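Local coordinates for periplasmic binding protein (Veillonella parvula, PDB 4LJS), which probably captures a small ligand, perhaps a metal chelate such as a ferric siderophore or a corrinoid, in the periplasm for uptake by an ABC transporter, at residues Leu143-Tyr155 against His212-His224. Sequence-based numbering, arbitrary orientation.
Sequences LGAQSALTMDMEY and HKTLAGNIGASLH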
ATOM      1  N   LEU A 143       4.961  10.900   1.908  1.00 34.91           N
ATOM      2  CA  LEU A 143       5.543  12.217   2.197  1.00 41.36           C
ATOM      3  C   LEU A 143       5.561  12.588   3.679  1.00 41.79           C
ATOM      4  O   LEU A 143       6.219  13.552   4.074  1.00 43.68           O
ATOM      5  CB  LEU A 143       4.836  13.323   1.400  1.00 39.44           C
ATOM      6  CG  LEU A 143       4.951  13.248  -0.124  1.00 38.10           C
ATOM      7  CD1 LEU A 143       4.083  14.323  -0.770  1.00 35.90           C
ATOM      8  CD2 LEU A 143       6.396  13.378  -0.565  1.00 34.94           C
ATOM      9  N   GLY A 144       4.829  11.842   4.498  1.00 41.21           N
ATOM     10  CA  GLY A 144       4.834  12.094   5.929  1.00 46.51           C
ATOM     11  C   GLY A 144       3.464  12.011   6.564  1.00 66.61           C
ATOM     12  O   GLY A 144       2.444  12.192   5.894  1.00 71.61           O
ATOM     13  N   ALA A 145       3.447  11.753   7.871  1.00 78.50           N
ATOM     14  CA  ALA A 145       2.205  11.540   8.612  1.00 83.15           C
ATOM     15  C   ALA A 145       1.460  12.834   8.945  1.00 88.55           C
ATOM     16  O   ALA A 145       0.283  12.793   9.310  1.00 92.10           O
ATOM     17  CB  ALA A 145       2.478  10.744   9.887  1.00 81.10           C
ATOM     18  N   GLN A 146       2.138  13.975   8.812  1.00 87.34           N
ATOM     19  CA  GLN A 146       1.538  15.265   9.158  1.00 85.70           C
ATOM     20  C   GLN A 146       0.286  15.572   8.332  1.00 78.64           C
ATOM     21  O   GLN A 146      -0.596  16.297   8.780  1.00 81.01           O
ATOM     22  CB  GLN A 146       2.558  16.406   9.040  1.00 86.03           C
ATOM     23  CG  GLN A 146       3.046  16.686   7.626  1.00 85.24           C
ATOM     24  CD  GLN A 146       4.206  15.794   7.206  1.00 89.40           C
ATOM     25  OE1 GLN A 146       4.404  14.711   7.754  1.00 88.83           O
ATOM     26  NE2 GLN A 146       4.981  16.255   6.229  1.00 88.20           N
ATOM     27  N   SER A 147       0.213  15.015   7.127  1.00 72.68           N
ATOM     28  CA  SER A 147      -0.982  15.144   6.300  1.00 70.90           C
ATOM     29  C   SER A 147      -1.812  13.866   6.383  1.00 59.07           C
ATOM     30  O   SER A 147      -1.270  12.781   6.584  1.00 61.31           O
ATOM     31  CB  SER A 147      -0.605  15.435   4.844  1.00 76.17           C
ATOM     32  OG  SER A 147       0.211  14.405   4.306  1.00 82.20           O
ATOM     33  N   ALA A 148      -3.127  14.000   6.243  1.00 51.27           N
ATOM     34  CA  ALA A 148      -4.013  12.844   6.236  1.00 50.59           C
ATOM     35  C   ALA A 148      -3.760  11.995   4.990  1.00 51.57           C
ATOM     36  O   ALA A 148      -3.778  12.497   3.868  1.00 53.42           O
ATOM     37  CB  ALA A 148      -5.463  13.285   6.302  1.00 39.34           C
ATOM     38  N   LEU A 149      -3.502  10.710   5.198  1.00 47.49           N
ATOM     39  CA  LEU A 149      -3.272   9.784   4.097  1.00 39.51           C
ATOM     40  C   LEU A 149      -4.608   9.194   3.645  1.00 41.83           C
ATOM     41  O   LEU A 149      -5.433   8.789   4.471  1.00 39.30           O
ATOM     42  CB  LEU A 149      -2.282   8.711   4.535  1.00 39.48           C
ATOM     43  CG  LEU A 149      -0.967   9.344   5.013  1.00 48.17           C
ATOM     44  CD1 LEU A 149      -0.000   8.308   5.562  1.00 50.85           C
ATOM     45  CD2 LEU A 149      -0.310  10.158   3.891  1.00 36.00           C
ATOM     46  N   THR A 150      -4.841   9.187   2.336  1.00 39.23           N
ATOM     47  CA  THR A 150      -6.166   8.851   1.815  1.00 40.68           C
ATOM     48  C   THR A 150      -6.150   7.779   0.726  1.00 40.55           C
ATOM     49  O   THR A 150      -5.101   7.496   0.128  1.00 31.91           O
ATOM     50  CB  THR A 150      -6.874  10.097   1.229  1.00 41.96           C
ATOM     51  OG1 THR A 150      -6.129  10.582   0.106  1.00 40.81           O
ATOM     52  CG2 THR A 150      -7.015  11.214   2.289  1.00 37.78           C
HETATM   53  N   MSE A 151      -7.326   7.204   0.466  1.00 32.21           N
HETATM   54  CA  MSE A 151      -7.495   6.276  -0.643  1.00 35.29           C
HETATM   55  C   MSE A 151      -7.240   6.989  -1.968  1.00 34.53           C
HETATM   56  O   MSE A 151      -6.661   6.416  -2.892  1.00 38.20           O
HETATM   57  CB  MSE A 151      -8.901   5.661  -0.627  1.00 34.69           C
HETATM   58  CG  MSE A 151      -9.191   4.828   0.611  1.00 34.80           C
HETATM   59 SE   MSE A 151     -10.894   3.891   0.530  0.53 36.04          SE
HETATM   60  CE  MSE A 151     -10.427   2.602  -0.844  1.00 49.81           C
ATOM     61  N   ASP A 152      -7.680   8.242  -2.045  1.00 32.65           N
ATOM     62  CA  ASP A 152      -7.468   9.084  -3.217  1.00 33.03           C
ATOM     63  C   ASP A 152      -6.007   9.132  -3.669  1.00 36.33           C
ATOM     64  O   ASP A 152      -5.726   9.002  -4.860  1.00 38.54           O
ATOM     65  CB  ASP A 152      -7.987  10.501  -2.968  1.00 33.64           C
ATOM     66  CG  ASP A 152      -9.497  10.602  -3.114  1.00 53.72           C
ATOM     67  OD1 ASP A 152     -10.098   9.692  -3.728  1.00 57.69           O
ATOM     68  OD2 ASP A 152     -10.083  11.590  -2.618  1.00 62.86           O
HETATM   69  N   MSE A 153      -5.083   9.315  -2.730  1.00 37.53           N
HETATM   70  CA  MSE A 153      -3.662   9.336  -3.085  1.00 34.95           C
HETATM   71  C   MSE A 153      -3.238   8.048  -3.772  1.00 35.13           C
HETATM   72  O   MSE A 153      -2.428   8.081  -4.694  1.00 33.05           O
HETATM   73  CB  MSE A 153      -2.781   9.560  -1.860  1.00 30.28           C
HETATM   74  CG  MSE A 153      -2.894  10.933  -1.271  1.00 39.74           C
HETATM   75 SE   MSE A 153      -1.968  10.999   0.433  0.69 44.95          SE
HETATM   76  CE  MSE A 153      -2.454  12.838   0.931  1.00 29.78           C
ATOM     77  N   GLU A 154      -3.781   6.916  -3.318  1.00 28.78           N
ATOM     78  CA  GLU A 154      -3.456   5.626  -3.931  1.00 31.23           C
ATOM     79  C   GLU A 154      -4.027   5.519  -5.343  1.00 37.10           C
ATOM     80  O   GLU A 154      -3.363   5.007  -6.248  1.00 35.96           O
ATOM     81  CB  GLU A 154      -3.940   4.459  -3.065  1.00 29.19           C
ATOM     82  CG  GLU A 154      -3.326   4.427  -1.672  1.00 41.84           C
ATOM     83  CD  GLU A 154      -1.804   4.543  -1.695  1.00 45.17           C
ATOM     84  OE1 GLU A 154      -1.152   3.829  -2.493  1.00 40.92           O
ATOM     85  OE2 GLU A 154      -1.263   5.357  -0.916  1.00 39.00           O
ATOM     86  N   TYR A 155      -5.254   6.005  -5.530  1.00 31.17           N
ATOM     87  CA  TYR A 155      -5.866   6.021  -6.859  1.00 33.13           C
ATOM     88  C   TYR A 155      -5.023   6.821  -7.854  1.00 31.26           C
ATOM     89  O   TYR A 155      -4.766   6.361  -8.964  1.00 31.96           O
ATOM     90  CB  TYR A 155      -7.284   6.595  -6.805  1.00 32.93           C
ATOM     91  CG  TYR A 155      -8.267   5.728  -6.050  1.00 38.01           C
ATOM     92  CD1 TYR A 155      -8.074   4.359  -5.954  1.00 29.69           C
ATOM     93  CD2 TYR A 155      -9.393   6.278  -5.440  1.00 38.34           C
ATOM     94  CE1 TYR A 155      -8.969   3.558  -5.267  1.00 36.65           C
ATOM     95  CE2 TYR A 155     -10.295   5.480  -4.744  1.00 40.38           C
ATOM     96  CZ  TYR A 155     -10.072   4.117  -4.661  1.00 42.07           C
ATOM     97  OH  TYR A 155     -10.949   3.297  -3.979  1.00 40.96           O
ATOM     98  N   HIS A 212      -7.910   8.682  12.169  1.00 49.09           N
ATOM     99  CA  HIS A 212      -8.539   9.290  11.004  1.00 49.39           C
ATOM    100  C   HIS A 212      -7.567   9.804   9.953  1.00 48.39           C
ATOM    101  O   HIS A 212      -7.907   9.855   8.772  1.00 45.96           O
ATOM    102  CB  HIS A 212      -9.494  10.403  11.443  1.00 51.68           C
ATOM    103  CG  HIS A 212     -10.721   9.896  12.134  1.00 70.61           C
ATOM    104  ND1 HIS A 212     -10.960  10.101  13.476  1.00 80.93           N
ATOM    105  CD2 HIS A 212     -11.770   9.174  11.671  1.00 80.44           C
ATOM    106  CE1 HIS A 212     -12.108   9.536  13.808  1.00 85.47           C
ATOM    107  NE2 HIS A 212     -12.619   8.966  12.731  1.00 86.06           N
ATOM    108  N   LYS A 213      -6.365  10.192  10.376  1.00 43.67           N
ATOM    109  CA  LYS A 213      -5.376  10.697   9.435  1.00 43.41           C
ATOM    110  C   LYS A 213      -4.545   9.598   8.763  1.00 42.97           C
ATOM    111  O   LYS A 213      -3.654   9.896   7.969  1.00 40.15           O
ATOM    112  CB  LYS A 213      -4.471  11.736  10.100  1.00 50.12           C
ATOM    113  CG  LYS A 213      -5.218  12.987  10.545  1.00 51.25           C
ATOM    114  CD  LYS A 213      -4.291  14.020  11.155  1.00 60.51           C
ATOM    115  CE  LYS A 213      -3.445  14.719  10.098  1.00 62.18           C
ATOM    116  NZ  LYS A 213      -2.608  15.795  10.705  1.00 63.75           N
ATOM    117  N   THR A 214      -4.835   8.337   9.075  1.00 36.00           N
ATOM    118  CA  THR A 214      -4.131   7.225   8.433  1.00 43.36           C
ATOM    119  C   THR A 214      -4.996   6.609   7.335  1.00 41.52           C
ATOM    120  O   THR A 214      -6.220   6.755   7.342  1.00 35.78           O
ATOM    121  CB  THR A 214      -3.759   6.113   9.430  1.00 40.13           C
ATOM    122  OG1 THR A 214      -4.948   5.406   9.822  1.00 36.13           O
ATOM    123  CG2 THR A 214      -3.060   6.692  10.656  1.00 40.08           C
ATOM    124  N   LEU A 215      -4.359   5.920   6.395  1.00 32.64           N
ATOM    125  CA  LEU A 215      -5.096   5.291   5.310  1.00 32.31           C
ATOM    126  C   LEU A 215      -6.073   4.231   5.830  1.00 35.99           C
ATOM    127  O   LEU A 215      -7.206   4.144   5.352  1.00 34.55           O
ATOM    128  CB  LEU A 215      -4.149   4.693   4.270  1.00 32.17           C
ATOM    129  CG  LEU A 215      -4.863   3.865   3.191  1.00 34.67           C
ATOM    130  CD1 LEU A 215      -5.837   4.729   2.376  1.00 31.93           C
ATOM    131  CD2 LEU A 215      -3.852   3.206   2.292  1.00 31.23           C
ATOM    132  N   ALA A 216      -5.641   3.435   6.808  1.00 30.45           N
ATOM    133  CA  ALA A 216      -6.538   2.459   7.420  1.00 34.96           C
ATOM    134  C   ALA A 216      -7.774   3.153   7.969  1.00 32.10           C
ATOM    135  O   ALA A 216      -8.891   2.669   7.796  1.00 36.88           O
ATOM    136  CB  ALA A 216      -5.835   1.669   8.516  1.00 23.23           C
ATOM    137  N   GLY A 217      -7.568   4.293   8.624  1.00 37.67           N
ATOM    138  CA  GLY A 217      -8.672   5.089   9.132  1.00 33.21           C
ATOM    139  C   GLY A 217      -9.568   5.554   7.995  1.00 39.88           C
ATOM    140  O   GLY A 217     -10.793   5.463   8.079  1.00 39.25           O
ATOM    141  N   ASN A 218      -8.952   6.033   6.917  1.00 33.34           N
ATOM    142  CA  ASN A 218      -9.705   6.541   5.775  1.00 36.08           C
ATOM    143  C   ASN A 218     -10.484   5.434   5.077  1.00 36.01           C
ATOM    144  O   ASN A 218     -11.554   5.669   4.512  1.00 32.34           O
ATOM    145  CB  ASN A 218      -8.783   7.263   4.787  1.00 31.28           C
ATOM    146  CG  ASN A 218      -9.542   7.930   3.645  1.00 35.35           C
ATOM    147  OD1 ASN A 218      -9.432   7.525   2.486  1.00 39.11           O
ATOM    148  ND2 ASN A 218     -10.316   8.959   3.970  1.00 37.41           N
ATOM    149  N   ILE A 219      -9.951   4.220   5.113  1.00 30.99           N
ATOM    150  CA  ILE A 219     -10.662   3.094   4.522  1.00 30.32           C
ATOM    151  C   ILE A 219     -11.915   2.802   5.345  1.00 37.05           C
ATOM    152  O   ILE A 219     -13.000   2.620   4.789  1.00 39.45           O
ATOM    153  CB  ILE A 219      -9.773   1.857   4.398  1.00 31.32           C
ATOM    154  CG1 ILE A 219      -8.658   2.124   3.377  1.00 29.40           C
ATOM    155  CG2 ILE A 219     -10.601   0.631   3.998  1.00 29.45           C
ATOM    156  CD1 ILE A 219      -7.463   1.153   3.500  1.00 29.78           C
ATOM    157  N   GLY A 220     -11.766   2.795   6.669  1.00 31.12           N
ATOM    158  CA  GLY A 220     -12.908   2.691   7.561  1.00 36.29           C
ATOM    159  C   GLY A 220     -13.952   3.774   7.323  1.00 39.82           C
ATOM    160  O   GLY A 220     -15.143   3.475   7.221  1.00 42.37           O
ATOM    161  N   ALA A 221     -13.511   5.028   7.231  1.00 36.78           N
ATOM    162  CA  ALA A 221     -14.420   6.152   6.969  1.00 36.69           C
ATOM    163  C   ALA A 221     -15.077   6.059   5.588  1.00 38.23           C
ATOM    164  O   ALA A 221     -16.283   6.264   5.454  1.00 37.71           O
ATOM    165  CB  ALA A 221     -13.688   7.487   7.120  1.00 32.72           C
ATOM    166  N   SER A 222     -14.288   5.753   4.563  1.00 29.91           N
ATOM    167  CA  SER A 222     -14.837   5.559   3.220  1.00 36.38           C
ATOM    168  C   SER A 222     -15.960   4.522   3.222  1.00 38.23           C
ATOM    169  O   SER A 222     -16.969   4.679   2.537  1.00 37.45           O
ATOM    170  CB  SER A 222     -13.741   5.141   2.233  1.00 24.55           C
ATOM    171  OG  SER A 222     -12.766   6.167   2.132  1.00 36.32           O
ATOM    172  N   LEU A 223     -15.781   3.473   4.017  1.00 31.20           N
ATOM    173  CA  LEU A 223     -16.768   2.404   4.106  1.00 33.69           C
ATOM    174  C   LEU A 223     -17.887   2.714   5.110  1.00 36.47           C
ATOM    175  O   LEU A 223     -18.640   1.826   5.515  1.00 38.58           O
ATOM    176  CB  LEU A 223     -16.078   1.074   4.413  1.00 28.27           C
ATOM    177  CG  LEU A 223     -15.270   0.530   3.223  1.00 30.18           C
ATOM    178  CD1 LEU A 223     -14.240  -0.517   3.646  1.00 22.63           C
ATOM    179  CD2 LEU A 223     -16.216  -0.054   2.190  1.00 29.19           C
ATOM    180  N   HIS A 224     -17.985   3.986   5.490  1.00 30.86           N
ATOM    181  CA  HIS A 224     -19.060   4.489   6.348  1.00 33.72           C
ATOM    182  C   HIS A 224     -19.035   3.924   7.769  1.00 41.30           C
ATOM    183  O   HIS A 224     -20.056   3.916   8.459  1.00 36.17           O
ATOM    184  CB  HIS A 224     -20.433   4.252   5.714  1.00 29.85           C
ATOM    185  CG  HIS A 224     -21.369   5.403   5.887  1.00 35.79           C
ATOM    186  ND1 HIS A 224     -21.177   6.613   5.256  1.00 32.15           N
ATOM    187  CD2 HIS A 224     -22.482   5.542   6.646  1.00 37.31           C
ATOM    188  CE1 HIS A 224     -22.138   7.448   5.615  1.00 44.27           C
ATOM    189  NE2 HIS A 224     -22.947   6.821   6.449  1.00 39.39           N
TER
HETATM  190  O   HOH W   1      -1.368   9.910   8.913  1.00 43.61           O
HETATM  191  O   HOH W   2      -6.922   9.836   6.317  1.00 44.53           O
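Lys-213 grips the loop ahead of helix 151-164 by both its backbone and its side chain. Its carbonyl O accepts from Leu-149 N at 2.9 Å in a nearly straight bond (170° at the hydrogen). The same O takes a CA-H...O contact from Ala-148. The lysine chain runs alongside Ala-148 and bends at chi3 (74°), which brings NZ to Gln-146 O at 2.8 Å, above the carbonyl plane. Water 2 sits 2.6 Å from both Leu-149 O and His-212 O.

Two helices start here, their axes 102° apart. Thr-150 and Thr-214 are their N-caps: Thr-150 OG1 accepts from Met-153 N, and Thr-214 OG1 accepts from Gly-217 N and is also hydrogen-bonded to Gly-211 O. Helix 151-164 follows the four-stranded parallel sheet of one lobe and helix 215-222 belongs to the other. The long helix 168-188 runs between the lobes, consistent with the helix-linked periplasmic binding proteins of this family.

Asn-218 satisfies the first-turn amide of Met-151: OD1 receives Met-151 N at 2.9 Å, from above the amide plane. An alanine here is likely to leave Met-151 N without this acceptor and open a gap beside Thr-150. Asn-218 O takes two donors, Ser-222 N and, at 2.7 Å, Ser-222 OG, from opposite faces of its plane.

Met-151, a selenomethionine, is a knob among Leu-215, Asn-218, Ile-219 and Ser-222. Its CG lies 3.8 Å from Leu-215 CD1, and the two side chains cross at about a right angle. Met-151 SE passes 3.4 Å from Ser-222 OG, with Ile-303 and Val-182 also touching this side chain.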